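Local coordinates for protein urocanate hydratase (PDB 7NED) that catalyses, as a thiourocanate hydratase with NAD+ as cofactor, the hydration step of bacterial ergothioneine breakdown, and also binds urocanate, at residues A[164-168]-A[192-196]; A[160-164]-A[238-242]; A[170-174]-A[199-203]; A[202-208]-A[225-231]. All coordinates share one frame; numbering follows the deposited sequence.

Contact 1: A[164-168]-A[192-196]. With NAD (nicotinamide-adenine-dinucleotide), chain C; URO ((2E)-3-(1H-imidazol-4-yl)acrylic acid), chain B.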
loop_
_atom_site.group_PDB
_atom_site.type_symbol
_atom_site.label_atom_id
_atom_site.label_comp_id
_atom_site.label_asym_id
_atom_site.label_seq_id
_atom_site.Cartn_x
_atom_site.Cartn_y
_atom_site.Cartn_z
ATOM N N GLY A 164 2.897 -11.438 -29.614
ATOM C CA GLY A 164 3.580 -11.732 -28.383
ATOM C C GLY A 164 3.431 -13.179 -27.962
ATOM O O GLY A 164 2.338 -13.617 -27.614
ATOM N N LEU A 165 4.530 -13.924 -27.987
ATOM C CA LEU A 165 4.511 -15.303 -27.521
ATOM C C LEU A 165 5.497 -15.504 -26.372
ATOM O O LEU A 165 6.272 -16.474 -26.381
ATOM C CB LEU A 165 4.850 -16.256 -28.657
ATOM C CG LEU A 165 3.829 -16.306 -29.804
ATOM C CD1 LEU A 165 4.328 -17.247 -30.924
ATOM C CD2 LEU A 165 2.476 -16.793 -29.244
ATOM N N GLY A 166 5.466 -14.604 -25.392
ATOM C CA GLY A 166 6.286 -14.702 -24.196
ATOM C C GLY A 166 5.639 -15.559 -23.125
ATOM O O GLY A 166 4.852 -16.472 -23.415
ATOM N N GLY A 167 5.977 -15.267 -21.863
ATOM C CA GLY A 167 5.466 -16.071 -20.754
ATOM C C GLY A 167 3.954 -16.173 -20.726
ATOM O O GLY A 167 3.394 -17.268 -20.635
ATOM N N MET A 168 3.337 -15.034 -20.920
ATOM C CA MET A 168 1.917 -14.922 -20.899
ATOM C C MET A 168 1.333 -14.940 -22.274
ATOM O O MET A 168 0.393 -15.619 -22.473
ATOM C CB MET A 168 1.506 -13.700 -20.138
ATOM C CG MET A 168 2.196 -13.656 -18.802
ATOM S SD MET A 168 1.297 -14.543 -17.598
ATOM C CE MET A 168 1.512 -16.253 -17.929
ATOM N N ARG A 192 11.331 -17.528 -29.430
ATOM C CA ARG A 192 10.065 -17.660 -28.786
ATOM C C ARG A 192 9.110 -18.447 -29.652
ATOM O O ARG A 192 8.430 -19.249 -29.126
ATOM C CB ARG A 192 9.448 -16.353 -28.370
ATOM C CG ARG A 192 10.338 -15.470 -27.569
ATOM C CD ARG A 192 10.119 -15.537 -26.087
ATOM N NE ARG A 192 10.864 -14.443 -25.506
ATOM C CZ ARG A 192 10.621 -13.806 -24.363
ATOM N NH1 ARG A 192 11.459 -12.849 -24.000
ATOM N NH2 ARG A 192 9.625 -14.102 -23.577
ATOM N N VAL A 193 9.054 -18.170 -30.941
ATOM C CA VAL A 193 8.157 -18.967 -31.794
ATOM C C VAL A 193 8.449 -20.463 -31.639
ATOM O O VAL A 193 7.532 -21.283 -31.470
ATOM C CB VAL A 193 8.243 -18.527 -33.266
ATOM C CG1 VAL A 193 7.382 -19.440 -34.084
ATOM C CG2 VAL A 193 7.742 -17.100 -33.446
ATOM N N ASP A 194 9.732 -20.842 -31.685
ATOM C CA ASP A 194 10.108 -22.256 -31.605
ATOM C C ASP A 194 9.728 -22.855 -30.254
ATOM O O ASP A 194 9.241 -23.989 -30.173
ATOM C CB ASP A 194 11.614 -22.404 -31.814
ATOM C CG ASP A 194 11.992 -22.378 -33.259
ATOM O OD1 ASP A 194 11.258 -22.982 -34.060
ATOM O OD2 ASP A 194 13.027 -21.752 -33.588
ATOM N N ARG A 195 10.009 -22.133 -29.173
ATOM C CA ARG A 195 9.621 -22.607 -27.849
ATOM C C ARG A 195 8.144 -22.987 -27.813
ATOM O O ARG A 195 7.773 -24.043 -27.294
ATOM C CB ARG A 195 9.952 -21.535 -26.796
ATOM C CG ARG A 195 9.706 -21.985 -25.367
ATOM C CD ARG A 195 10.504 -23.243 -25.094
ATOM N NE ARG A 195 10.313 -23.795 -23.753
ATOM C CZ ARG A 195 11.062 -24.771 -23.246
ATOM N NH1 ARG A 195 10.828 -25.228 -22.018
ATOM N NH2 ARG A 195 12.037 -25.305 -23.980
ATOM N N ARG A 196 7.276 -22.141 -28.363
ATOM C CA ARG A 196 5.857 -22.457 -28.275
ATOM C C ARG A 196 5.510 -23.620 -29.190
ATOM O O ARG A 196 4.654 -24.448 -28.860
ATOM C CB ARG A 196 5.010 -21.240 -28.616
ATOM C CG ARG A 196 5.282 -20.003 -27.721
ATOM C CD ARG A 196 5.423 -20.339 -26.259
ATOM N NE ARG A 196 6.147 -19.253 -25.620
ATOM C CZ ARG A 196 6.961 -19.356 -24.573
ATOM N NH1 ARG A 196 7.598 -18.275 -24.160
ATOM N NH2 ARG A 196 7.126 -20.503 -23.926
HETATM P PA NAD C . 7.245 -11.364 -22.209
HETATM O O1A NAD C . 8.129 -10.120 -22.259
HETATM O O2A NAD C . 7.662 -12.705 -21.757
HETATM O O5B NAD C . 6.946 -11.638 -23.854
HETATM C C5B NAD C . 6.687 -10.505 -24.581
HETATM C C4B NAD C . 6.766 -11.002 -26.098
HETATM O O4B NAD C . 6.564 -9.967 -27.019
HETATM C C3B NAD C . 8.245 -11.489 -26.240
HETATM O O3B NAD C . 8.272 -12.744 -26.782
HETATM C C2B NAD C . 8.851 -10.440 -27.223
HETATM O O2B NAD C . 9.730 -10.992 -28.134
HETATM C C1B NAD C . 7.594 -10.098 -28.018
HETATM N N9A NAD C . 7.619 -8.784 -28.662
HETATM C C8A NAD C . 8.138 -7.580 -28.200
HETATM N N7A NAD C . 7.988 -6.592 -29.047
HETATM C C5A NAD C . 7.311 -7.156 -30.121
HETATM C C6A NAD C . 6.863 -6.630 -31.353
HETATM N N6A NAD C . 7.036 -5.327 -31.669
HETATM N N1A NAD C . 6.214 -7.436 -32.240
HETATM C C2A NAD C . 6.096 -8.738 -31.880
HETATM N N3A NAD C . 6.469 -9.375 -30.758
HETATM C C4A NAD C . 7.085 -8.541 -29.893
HETATM O O3 NAD C . 5.936 -10.711 -21.647
HETATM P PN NAD C . 4.745 -11.635 -21.126
HETATM O O1N NAD C . 4.815 -12.295 -19.780
HETATM O O2N NAD C . 4.189 -12.372 -22.327
HETATM O O5D NAD C . 3.472 -10.511 -20.835
HETATM C C5D NAD C . 3.145 -9.709 -21.983
HETATM C C4D NAD C . 2.145 -8.665 -21.569
HETATM O O4D NAD C . 1.078 -9.238 -20.837
HETATM C C3D NAD C . 2.965 -7.784 -20.490
HETATM O O3D NAD C . 2.715 -6.394 -20.666
HETATM C C2D NAD C . 2.370 -8.240 -19.107
HETATM O O2D NAD C . 2.254 -7.262 -18.156
HETATM C C1D NAD C . 0.946 -8.370 -19.737
HETATM N N1N NAD C . -0.141 -8.857 -18.877
HETATM C C2N NAD C . -0.483 -7.912 -17.930
HETATM C C3N NAD C . -1.533 -8.128 -17.053
HETATM C C7N NAD C . -1.786 -7.040 -16.000
HETATM O O7N NAD C . -2.876 -6.837 -15.467
HETATM N N7N NAD C . -0.693 -6.298 -15.585
HETATM C C4N NAD C . -2.237 -9.332 -17.196
HETATM C C5N NAD C . -1.867 -10.249 -18.179
HETATM C C6N NAD C . -0.799 -9.991 -19.056
HETATM O OAA URO B . -0.744 -15.642 -14.217
HETATM C CAI URO B . 0.358 -15.082 -13.808
HETATM O OAB URO B . 1.180 -15.652 -13.208
HETATM C CAC URO B . 0.583 -13.652 -14.072
HETATM C CAD URO B . -0.320 -12.959 -14.716
HETATM C CAJ URO B . 0.065 -11.608 -14.883
HETATM C CAF URO B . -0.462 -10.684 -15.735
HETATM N NAH URO B . 0.292 -9.540 -15.741
HETATM C CAE URO B . 1.264 -9.775 -14.889
HETATM N NAG URO B . 1.174 -11.009 -14.346
#

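Contact 2: A[160-164]-A[238-242]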
loop_
_atom_site.group_PDB
_atom_site.type_symbol
_atom_site.label_atom_id
_atom_site.label_comp_id
_atom_site.label_asym_id
_atom_site.label_seq_id
_atom_site.Cartn_x
_atom_site.Cartn_y
_atom_site.Cartn_z
ATOM N N ILE A 160 -8.597 -14.516 -35.316
ATOM C CA ILE A 160 -8.020 -13.726 -34.235
ATOM C C ILE A 160 -6.610 -13.341 -34.651
ATOM O O ILE A 160 -5.830 -14.181 -35.116
ATOM C CB ILE A 160 -7.998 -14.508 -32.911
ATOM C CG1 ILE A 160 -9.406 -14.957 -32.515
ATOM C CG2 ILE A 160 -7.368 -13.623 -31.769
ATOM C CD1 ILE A 160 -9.373 -15.927 -31.359
ATOM N N LEU A 161 -6.283 -12.075 -34.504
ATOM C CA LEU A 161 -4.931 -11.609 -34.710
ATOM C C LEU A 161 -4.404 -11.139 -33.371
ATOM O O LEU A 161 -5.071 -10.360 -32.704
ATOM C CB LEU A 161 -4.895 -10.461 -35.705
ATOM C CG LEU A 161 -3.560 -9.730 -35.817
ATOM C CD1 LEU A 161 -2.513 -10.608 -36.506
ATOM C CD2 LEU A 161 -3.777 -8.395 -36.550
ATOM N N THR A 162 -3.203 -11.574 -33.008
ATOM C CA THR A 162 -2.591 -11.018 -31.807
ATOM C C THR A 162 -1.079 -11.005 -31.989
ATOM O O THR A 162 -0.561 -11.355 -33.056
ATOM C CB THR A 162 -3.016 -11.800 -30.559
ATOM O OG1 THR A 162 -2.514 -11.129 -29.390
ATOM C CG2 THR A 162 -2.480 -13.220 -30.593
ATOM N N ALA A 163 -0.361 -10.640 -30.922
ATOM C CA ALA A 163 1.090 -10.632 -30.999
ATOM C C ALA A 163 1.651 -10.964 -29.622
ATOM O O ALA A 163 0.982 -10.784 -28.598
ATOM C CB ALA A 163 1.611 -9.264 -31.464
ATOM N N GLY A 164 2.897 -11.438 -29.614
ATOM C CA GLY A 164 3.580 -11.732 -28.383
ATOM C C GLY A 164 3.431 -13.179 -27.962
ATOM O O GLY A 164 2.338 -13.617 -27.614
ATOM N N TYR A 238 0.693 -5.473 -38.533
ATOM C CA TYR A 238 -0.664 -4.956 -38.378
ATOM C C TYR A 238 -0.967 -3.900 -39.424
ATOM O O TYR A 238 -2.029 -3.991 -40.070
ATOM C CB TYR A 238 -0.912 -4.410 -36.973
ATOM C CG TYR A 238 -1.117 -5.436 -35.873
ATOM C CD1 TYR A 238 -1.976 -5.164 -34.823
ATOM C CD2 TYR A 238 -0.445 -6.662 -35.881
ATOM C CE1 TYR A 238 -2.156 -6.063 -33.805
ATOM C CE2 TYR A 238 -0.620 -7.569 -34.865
ATOM C CZ TYR A 238 -1.476 -7.250 -33.816
ATOM O OH TYR A 238 -1.650 -8.145 -32.786
ATOM N N PRO A 239 -0.102 -2.920 -39.672
ATOM C CA PRO A 239 -0.410 -1.939 -40.725
ATOM C C PRO A 239 -0.485 -2.571 -42.092
ATOM O O PRO A 239 -1.257 -2.099 -42.938
ATOM C CB PRO A 239 0.755 -0.944 -40.647
ATOM C CG PRO A 239 1.312 -1.110 -39.257
ATOM C CD PRO A 239 1.126 -2.564 -38.927
ATOM N N GLU A 240 0.301 -3.625 -42.328
ATOM C CA GLU A 240 0.245 -4.320 -43.612
ATOM C C GLU A 240 -1.111 -4.994 -43.822
ATOM O O GLU A 240 -1.652 -4.984 -44.932
ATOM C CB GLU A 240 1.393 -5.321 -43.701
ATOM C CG GLU A 240 1.334 -6.241 -44.898
ATOM C CD GLU A 240 1.638 -5.528 -46.202
ATOM O OE1 GLU A 240 1.631 -6.209 -47.248
ATOM O OE2 GLU A 240 1.891 -4.299 -46.184
ATOM N N LEU A 241 -1.693 -5.578 -42.777
ATOM C CA LEU A 241 -3.029 -6.141 -42.944
ATOM C C LEU A 241 -4.037 -5.048 -43.250
ATOM O O LEU A 241 -4.972 -5.244 -44.036
ATOM C CB LEU A 241 -3.435 -6.912 -41.696
ATOM C CG LEU A 241 -2.527 -8.083 -41.355
ATOM C CD1 LEU A 241 -2.969 -8.664 -40.023
ATOM C CD2 LEU A 241 -2.633 -9.140 -42.467
ATOM N N VAL A 242 -3.857 -3.881 -42.651
ATOM C CA VAL A 242 -4.709 -2.747 -42.968
ATOM C C VAL A 242 -4.526 -2.352 -44.425
ATOM O O VAL A 242 -5.489 -2.033 -45.135
ATOM C CB VAL A 242 -4.387 -1.580 -42.022
ATOM C CG1 VAL A 242 -5.084 -0.323 -42.492
ATOM C CG2 VAL A 242 -4.775 -1.952 -40.585
#

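Contact 3: A[170-174]-A[199-203]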
loop_
_atom_site.group_PDB
_atom_site.type_symbol
_atom_site.label_atom_id
_atom_site.label_comp_id
_atom_site.label_asym_id
_atom_site.label_seq_id
_atom_site.Cartn_x
_atom_site.Cartn_y
_atom_site.Cartn_z
ATOM N N GLY A 170 2.398 -16.421 -24.800
ATOM C CA GLY A 170 2.468 -17.762 -25.342
ATOM C C GLY A 170 1.216 -18.594 -25.108
ATOM O O GLY A 170 1.029 -19.613 -25.782
ATOM N N ALA A 171 0.348 -18.188 -24.164
ATOM C CA ALA A 171 -0.904 -18.908 -23.952
ATOM C C ALA A 171 -1.934 -18.619 -25.036
ATOM O O ALA A 171 -2.925 -19.353 -25.158
ATOM C CB ALA A 171 -1.509 -18.541 -22.596
ATOM N N GLN A 172 -1.757 -17.546 -25.786
ATOM C CA GLN A 172 -2.825 -17.109 -26.676
ATOM C C GLN A 172 -3.118 -18.125 -27.776
ATOM O O GLN A 172 -4.302 -18.354 -28.066
ATOM C CB GLN A 172 -2.456 -15.746 -27.275
ATOM C CG GLN A 172 -2.384 -14.608 -26.297
ATOM C CD GLN A 172 -1.897 -13.359 -26.979
ATOM O OE1 GLN A 172 -2.671 -12.430 -27.236
ATOM N NE2 GLN A 172 -0.619 -13.366 -27.374
ATOM N N PRO A 173 -2.134 -18.733 -28.430
ATOM C CA PRO A 173 -2.488 -19.670 -29.510
ATOM C C PRO A 173 -3.317 -20.835 -29.013
ATOM O O PRO A 173 -4.244 -21.274 -29.707
ATOM C CB PRO A 173 -1.118 -20.121 -30.069
ATOM C CG PRO A 173 -0.121 -19.710 -29.038
ATOM C CD PRO A 173 -0.683 -18.508 -28.346
ATOM N N LEU A 174 -3.011 -21.354 -27.820
ATOM C CA LEU A 174 -3.798 -22.460 -27.301
ATOM C C LEU A 174 -5.174 -21.996 -26.833
ATOM O O LEU A 174 -6.172 -22.684 -27.054
ATOM C CB LEU A 174 -3.053 -23.150 -26.182
ATOM C CG LEU A 174 -3.563 -24.506 -25.766
ATOM C CD1 LEU A 174 -3.753 -25.502 -26.983
ATOM C CD2 LEU A 174 -2.567 -25.066 -24.766
ATOM N N THR A 199 6.572 -26.808 -27.250
ATOM C CA THR A 199 5.745 -27.185 -26.111
ATOM C C THR A 199 4.306 -27.418 -26.512
ATOM O O THR A 199 3.458 -27.660 -25.640
ATOM C CB THR A 199 5.810 -26.103 -25.012
ATOM O OG1 THR A 199 5.215 -24.885 -25.489
ATOM C CG2 THR A 199 7.236 -25.843 -24.672
ATOM N N ASN A 200 4.006 -27.308 -27.804
ATOM C CA ASN A 200 2.672 -27.543 -28.340
ATOM C C ASN A 200 1.641 -26.553 -27.852
ATOM O O ASN A 200 0.437 -26.846 -27.859
ATOM C CB ASN A 200 2.222 -28.972 -28.061
ATOM C CG ASN A 200 2.766 -29.903 -29.086
ATOM O OD1 ASN A 200 2.433 -29.777 -30.262
ATOM N ND2 ASN A 200 3.675 -30.767 -28.684
ATOM N N TYR A 201 2.083 -25.358 -27.468
ATOM C CA TYR A 201 1.146 -24.261 -27.364
ATOM C C TYR A 201 0.791 -23.716 -28.730
ATOM O O TYR A 201 -0.288 -23.116 -28.903
ATOM C CB TYR A 201 1.736 -23.156 -26.503
ATOM C CG TYR A 201 1.368 -23.268 -25.070
ATOM C CD1 TYR A 201 1.950 -24.228 -24.234
ATOM C CD2 TYR A 201 0.393 -22.422 -24.540
ATOM C CE1 TYR A 201 1.589 -24.297 -22.856
ATOM C CE2 TYR A 201 0.006 -22.511 -23.218
ATOM C CZ TYR A 201 0.610 -23.446 -22.379
ATOM O OH TYR A 201 0.205 -23.482 -21.065
ATOM N N LEU A 202 1.654 -23.987 -29.710
ATOM C CA LEU A 202 1.577 -23.446 -31.047
ATOM C C LEU A 202 1.558 -24.597 -32.056
ATOM O O LEU A 202 2.320 -25.556 -31.923
ATOM C CB LEU A 202 2.764 -22.531 -31.283
ATOM C CG LEU A 202 2.730 -21.814 -32.620
ATOM C CD1 LEU A 202 1.472 -20.998 -32.695
ATOM C CD2 LEU A 202 3.982 -20.917 -32.764
ATOM N N GLN A 203 0.711 -24.487 -33.076
ATOM C CA GLN A 203 0.595 -25.597 -34.031
ATOM C C GLN A 203 1.541 -25.454 -35.210
ATOM O O GLN A 203 2.149 -26.447 -35.638
ATOM C CB GLN A 203 -0.836 -25.697 -34.548
ATOM C CG GLN A 203 -1.765 -26.411 -33.571
ATOM C CD GLN A 203 -3.225 -26.328 -33.984
ATOM O OE1 GLN A 203 -3.546 -25.771 -35.038
ATOM N NE2 GLN A 203 -4.122 -26.887 -33.152
HETATM O O HOH W 1 -2.720 -24.105 -30.463
#

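Contact 4: A[202-208]-A[225-231]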
loop_
_atom_site.group_PDB
_atom_site.type_symbol
_atom_site.label_atom_id
_atom_site.label_comp_id
_atom_site.label_asym_id
_atom_site.label_seq_id
_atom_site.Cartn_x
_atom_site.Cartn_y
_atom_site.Cartn_z
ATOM N N LEU A 202 1.654 -23.987 -29.710
ATOM C CA LEU A 202 1.577 -23.446 -31.047
ATOM C C LEU A 202 1.558 -24.597 -32.056
ATOM O O LEU A 202 2.320 -25.556 -31.923
ATOM C CB LEU A 202 2.764 -22.531 -31.283
ATOM C CG LEU A 202 2.730 -21.814 -32.620
ATOM C CD1 LEU A 202 1.472 -20.998 -32.695
ATOM C CD2 LEU A 202 3.982 -20.917 -32.764
ATOM N N GLN A 203 0.711 -24.487 -33.076
ATOM C CA GLN A 203 0.595 -25.597 -34.031
ATOM C C GLN A 203 1.541 -25.454 -35.210
ATOM O O GLN A 203 2.149 -26.447 -35.638
ATOM C CB GLN A 203 -0.836 -25.697 -34.548
ATOM C CG GLN A 203 -1.765 -26.411 -33.571
ATOM C CD GLN A 203 -3.225 -26.328 -33.984
ATOM O OE1 GLN A 203 -3.546 -25.771 -35.038
ATOM N NE2 GLN A 203 -4.122 -26.887 -33.152
ATOM N N ARG A 204 1.641 -24.249 -35.771
ATOM C CA ARG A 204 2.403 -23.999 -36.986
ATOM C C ARG A 204 3.209 -22.717 -36.840
ATOM O O ARG A 204 2.828 -21.822 -36.088
ATOM C CB ARG A 204 1.505 -23.839 -38.222
ATOM C CG ARG A 204 0.690 -25.052 -38.537
ATOM C CD ARG A 204 -0.165 -24.830 -39.773
ATOM N NE ARG A 204 -1.100 -25.927 -39.948
ATOM C CZ ARG A 204 -2.116 -25.928 -40.808
ATOM N NH1 ARG A 204 -2.327 -24.900 -41.632
ATOM N NH2 ARG A 204 -2.921 -26.964 -40.838
ATOM N N LYS A 205 4.315 -22.617 -37.592
ATOM C CA LYS A 205 5.117 -21.395 -37.627
ATOM C C LYS A 205 5.515 -21.099 -39.066
ATOM O O LYS A 205 5.561 -21.984 -39.918
ATOM C CB LYS A 205 6.374 -21.503 -36.754
ATOM C CG LYS A 205 7.475 -22.347 -37.416
ATOM C CD LYS A 205 8.778 -22.376 -36.596
ATOM C CE LYS A 205 10.003 -22.628 -37.481
ATOM N NZ LYS A 205 11.302 -22.503 -36.745
ATOM N N THR A 206 5.794 -19.833 -39.335
ATOM C CA THR A 206 6.252 -19.445 -40.652
ATOM C C THR A 206 6.933 -18.095 -40.525
ATOM O O THR A 206 6.724 -17.366 -39.544
ATOM C CB THR A 206 5.089 -19.371 -41.634
ATOM O OG1 THR A 206 5.572 -18.974 -42.918
ATOM C CG2 THR A 206 4.047 -18.327 -41.132
ATOM N N ARG A 207 7.759 -17.763 -41.521
ATOM C CA ARG A 207 8.296 -16.409 -41.629
ATOM C C ARG A 207 7.601 -15.610 -42.717
ATOM O O ARG A 207 7.898 -14.425 -42.900
ATOM C CB ARG A 207 9.807 -16.437 -41.868
ATOM C CG ARG A 207 10.577 -16.948 -40.660
ATOM C CD ARG A 207 12.052 -17.012 -40.932
ATOM N NE ARG A 207 12.782 -17.780 -39.925
ATOM C CZ ARG A 207 13.606 -17.237 -39.033
ATOM N NH1 ARG A 207 13.801 -15.923 -39.024
ATOM N NH2 ARG A 207 14.234 -18.009 -38.156
ATOM N N SER A 208 6.632 -16.208 -43.393
ATOM C CA SER A 208 5.946 -15.565 -44.502
ATOM C C SER A 208 4.525 -15.192 -44.100
ATOM O O SER A 208 3.736 -16.068 -43.734
ATOM C CB SER A 208 5.932 -16.510 -45.703
ATOM O OG SER A 208 4.963 -16.068 -46.596
ATOM N N PRO A 225 -9.971 -25.069 -36.275
ATOM C CA PRO A 225 -9.031 -24.233 -35.524
ATOM C C PRO A 225 -7.618 -24.377 -36.079
ATOM O O PRO A 225 -7.236 -25.423 -36.619
ATOM C CB PRO A 225 -9.122 -24.807 -34.106
ATOM C CG PRO A 225 -9.405 -26.261 -34.337
ATOM C CD PRO A 225 -10.300 -26.307 -35.551
ATOM N N VAL A 226 -6.830 -23.304 -35.953
ATOM C CA VAL A 226 -5.409 -23.395 -36.253
ATOM C C VAL A 226 -4.721 -22.288 -35.482
ATOM O O VAL A 226 -5.305 -21.233 -35.255
ATOM C CB VAL A 226 -5.137 -23.257 -37.771
ATOM C CG1 VAL A 226 -5.303 -21.786 -38.175
ATOM C CG2 VAL A 226 -3.764 -23.846 -38.153
ATOM N N SER A 227 -3.476 -22.529 -35.086
ATOM C CA SER A 227 -2.622 -21.481 -34.530
ATOM C C SER A 227 -1.373 -21.344 -35.383
ATOM O O SER A 227 -0.703 -22.334 -35.703
ATOM C CB SER A 227 -2.244 -21.721 -33.067
ATOM O OG SER A 227 -1.637 -22.975 -32.830
ATOM N N VAL A 228 -1.071 -20.109 -35.755
ATOM C CA VAL A 228 0.082 -19.827 -36.590
ATOM C C VAL A 228 0.931 -18.781 -35.895
ATOM O O VAL A 228 0.439 -17.708 -35.541
ATOM C CB VAL A 228 -0.338 -19.331 -37.978
ATOM C CG1 VAL A 228 0.903 -19.085 -38.810
ATOM C CG2 VAL A 228 -1.296 -20.335 -38.628
ATOM N N GLY A 229 2.220 -19.091 -35.704
ATOM C CA GLY A 229 3.171 -18.123 -35.225
ATOM C C GLY A 229 3.911 -17.553 -36.417
ATOM O O GLY A 229 4.549 -18.285 -37.176
ATOM N N LEU A 230 3.794 -16.251 -36.596
ATOM C CA LEU A 230 4.465 -15.535 -37.670
ATOM C C LEU A 230 5.624 -14.745 -37.091
ATOM O O LEU A 230 5.413 -13.860 -36.252
ATOM C CB LEU A 230 3.489 -14.603 -38.376
ATOM C CG LEU A 230 4.068 -13.714 -39.468
ATOM C CD1 LEU A 230 4.699 -14.554 -40.575
ATOM C CD2 LEU A 230 2.995 -12.742 -39.968
ATOM N N THR A 231 6.844 -15.043 -37.552
ATOM C CA THR A 231 8.000 -14.275 -37.118
ATOM C C THR A 231 7.982 -12.903 -37.769
ATOM O O THR A 231 8.069 -12.787 -39.000
ATOM C CB THR A 231 9.282 -15.008 -37.466
ATOM O OG1 THR A 231 9.297 -16.242 -36.760
ATOM C CG2 THR A 231 10.478 -14.201 -37.012
#

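Contact 1: A[164-168]-A[192-196]
Leu-165 and Arg-192 bring the backbones nearest, 6.2 Å between their CA atoms, where the glycine-rich loop after strand 159-163 passes helix 190-198. Arg-196 does the gripping. Its chain bends at chi2 (-43°) and turns the guanidinium side-on to the loop, where NE (2.9 Å) and NH1 (3.2 Å) both donate hydrogen bonds to the O of Leu-165, the NE one being the straighter (161°). Both reach that oxygen from the same face of its carbonyl plane, and the oxygen lies in the guanidinium plane. The Leu-165 side chain makes the apolar contact, its CD1 4.2 Å from CG2 of Val-193. Arg-192 reaches farther, to the cofactor: one guanidinium face lies over O3B of the adenosine ribose, and NH2 makes a weak hydrogen bond of 3.0 Å to the phosphate oxygen O2A. That oxygen also accepts from the N of Gly-167 at 3.1 Å, while the N of Met-168 donates to O2N. Glycine suits Gly-166, because a CB here would run into O5B of NAD. With an alanine in place of Arg-196, the Leu-165 carbonyl would probably lose both donors. Glu-34 forms salt bridges with both arginines and probably balances their charge where the loop holds the diphosphate, as in Rossmann-like domains.

Contact 2: A[160-164]-A[238-242]
Leu-161 lays a methyl on the ring of Tyr-238: CD2 stands 3.6 Å from the ring centroid and only 9° off the normal, a CH-pi contact over the centre of the face. The leucine reaches this place with CG anti to the backbone N (chi1 170°), which sends its branch from the strand toward the helix. The same CD2 meets CD1 of Leu-241 tip to tip at 3.6 Å, so one methyl fills the angle between an aromatic ring and an aliphatic neighbour one helical turn on. Tyrosine suits its post by length, since the ring spans the gap between helix and strand and carries its hydroxyl to the backbone. There the C of Thr-162 lies near the ring plane, 3.0 Å from OH, and CB of Ala-163 is 3.7 Å from the same oxygen. A small alanine leaves room for that hydroxyl, which is hydrogen-bonded to the carbonyl of Thr-252, just after the neighbouring strand 250-251. Helix 282-305 also touches the tyrosine. The short segments run at 151° to each other, with axes 11.3 Å apart at closest, the near-antiparallel laying of a helix on a parallel sheet seen in Rossmann-like alpha/beta domains.

Contact 3: A[170-174]-A[199-203]
Tyr-201 and Leu-174 make the main apolar contact, their side chains crossing at about a right angle. CD2 of Leu-174 lies over one face of the ring, 4.1 Å from the centroid and 17° off the normal, displaced toward the rim as a CH-pi contact. The leucine CB adds a second touch, 3.9 Å from CD2 of the tyrosine. Ala-171, too small to push the ring aside, brings its CA within 3.8 Å of CE2. Farther along, CB of Pro-173 is 3.8 Å from CD1 of Leu-202, whose CG, anti to the backbone N (chi1 -175°), carries the branch toward the proline. Proline is readily accepted near the beginning of a helix, and its ring offers a compact apolar surface.

Two carbonyls make close contacts with carbon. The O of Gly-170 comes 3.1 Å from CD2 of Tyr-201, approaching the ring obliquely, and the O of Tyr-201 sits 3.3 Å from CB of Pro-173.

The polar link is indirect: a water donates to the O of Tyr-201 at 3.1 Å and more weakly to the O of Pro-173. The N of Leu-174 comes near the O of Tyr-201, but at a poor angle for a bond.

A Schellman motif at Asn-200, with positive phi (65°), ends helix 190-198. The contact thus packs the start of helix 172-178, after the NAD-binding loop, on the loop between helix 190-198 and strand 204-206 in the Rossmann-like domain. Helix 133-150 touches Ala-171, Leu-174 and Tyr-201. Cohesion comes chiefly from apolar and CH-pi packing, while the water donates a hydrogen bond to the carbonyl of Tyr-201.

Contact 4: A[202-208]-A[225-231]
Ser-227 turns its OG between its own backbone N and carbonyl carbon (chi1 55°), and Gln-203 sets CG anti to its carbonyl carbon (chi1 -80°), turns that carry each side chain to the other residue's backbone N. OG of Ser-227 accepts from the N of Gln-203 at 2.8 Å, and OE1 of Gln-203 accepts from the N of Ser-227 at 3.2 Å, the donor standing well above the amide plane. Beyond this reciprocal pair the strands join in parallel register. Arg-204 O takes the N-H of Gly-229 at 2.8 Å, nearly straight at 169°, and Gly-229 O in turn receives the N of Thr-206. Leu-202 packs its CD1 3.6 Å from the N of Gly-229, and glycine is apt there because a CB would collide with CD2 of that leucine. Replacing Leu-202 by an alanine would probably strip the methyl cover from the N of Gly-229 and the OG of Ser-227, opening a gap there. On the opposite sheet face, CG2 of Val-226 sits over the centre of the Arg-204 guanidinium, 3.8 Å from CZ, and this arginine also makes a cation-pi contact with Trp-215. Thr-206 places CG2 4.0 Å from CG1 of Val-228, while its OG1, also hydrogen-bonded to Glu-211, accepts from the N of Ser-208 in an ST turn. In this beta-alpha-beta unit helix 209-222 joins the strands and covers Val-226, Val-228 and Leu-230, helix 190-198 lies against Leu-202 and Lys-205, and strand 182-187 continues the sheet beyond 226-231.

All four contacts fall within the Rossmann-like domain and lie on the same side of the chain's centre. Strands 159-163, 226-231 and 204-206 belong to one parallel sheet, with 204-206 at its edge, so contacts 2 and 4 reach a common sheet, their centres about 13 Å apart. The centres of contacts 1 and 3 are about 8 Å apart, and their segments alternate along the chain; Leu-165 packs on Pro-173 between them. Contact 4 follows contact 1 in sequence and is tied to it by the Asp-194 to Lys-205 salt bridge, while contact 3 shares Leu-202 and Gln-203 with contact 4. Gly-164 joins contacts 1 and 2, so the NAD-binding loop continues directly from a packed central strand.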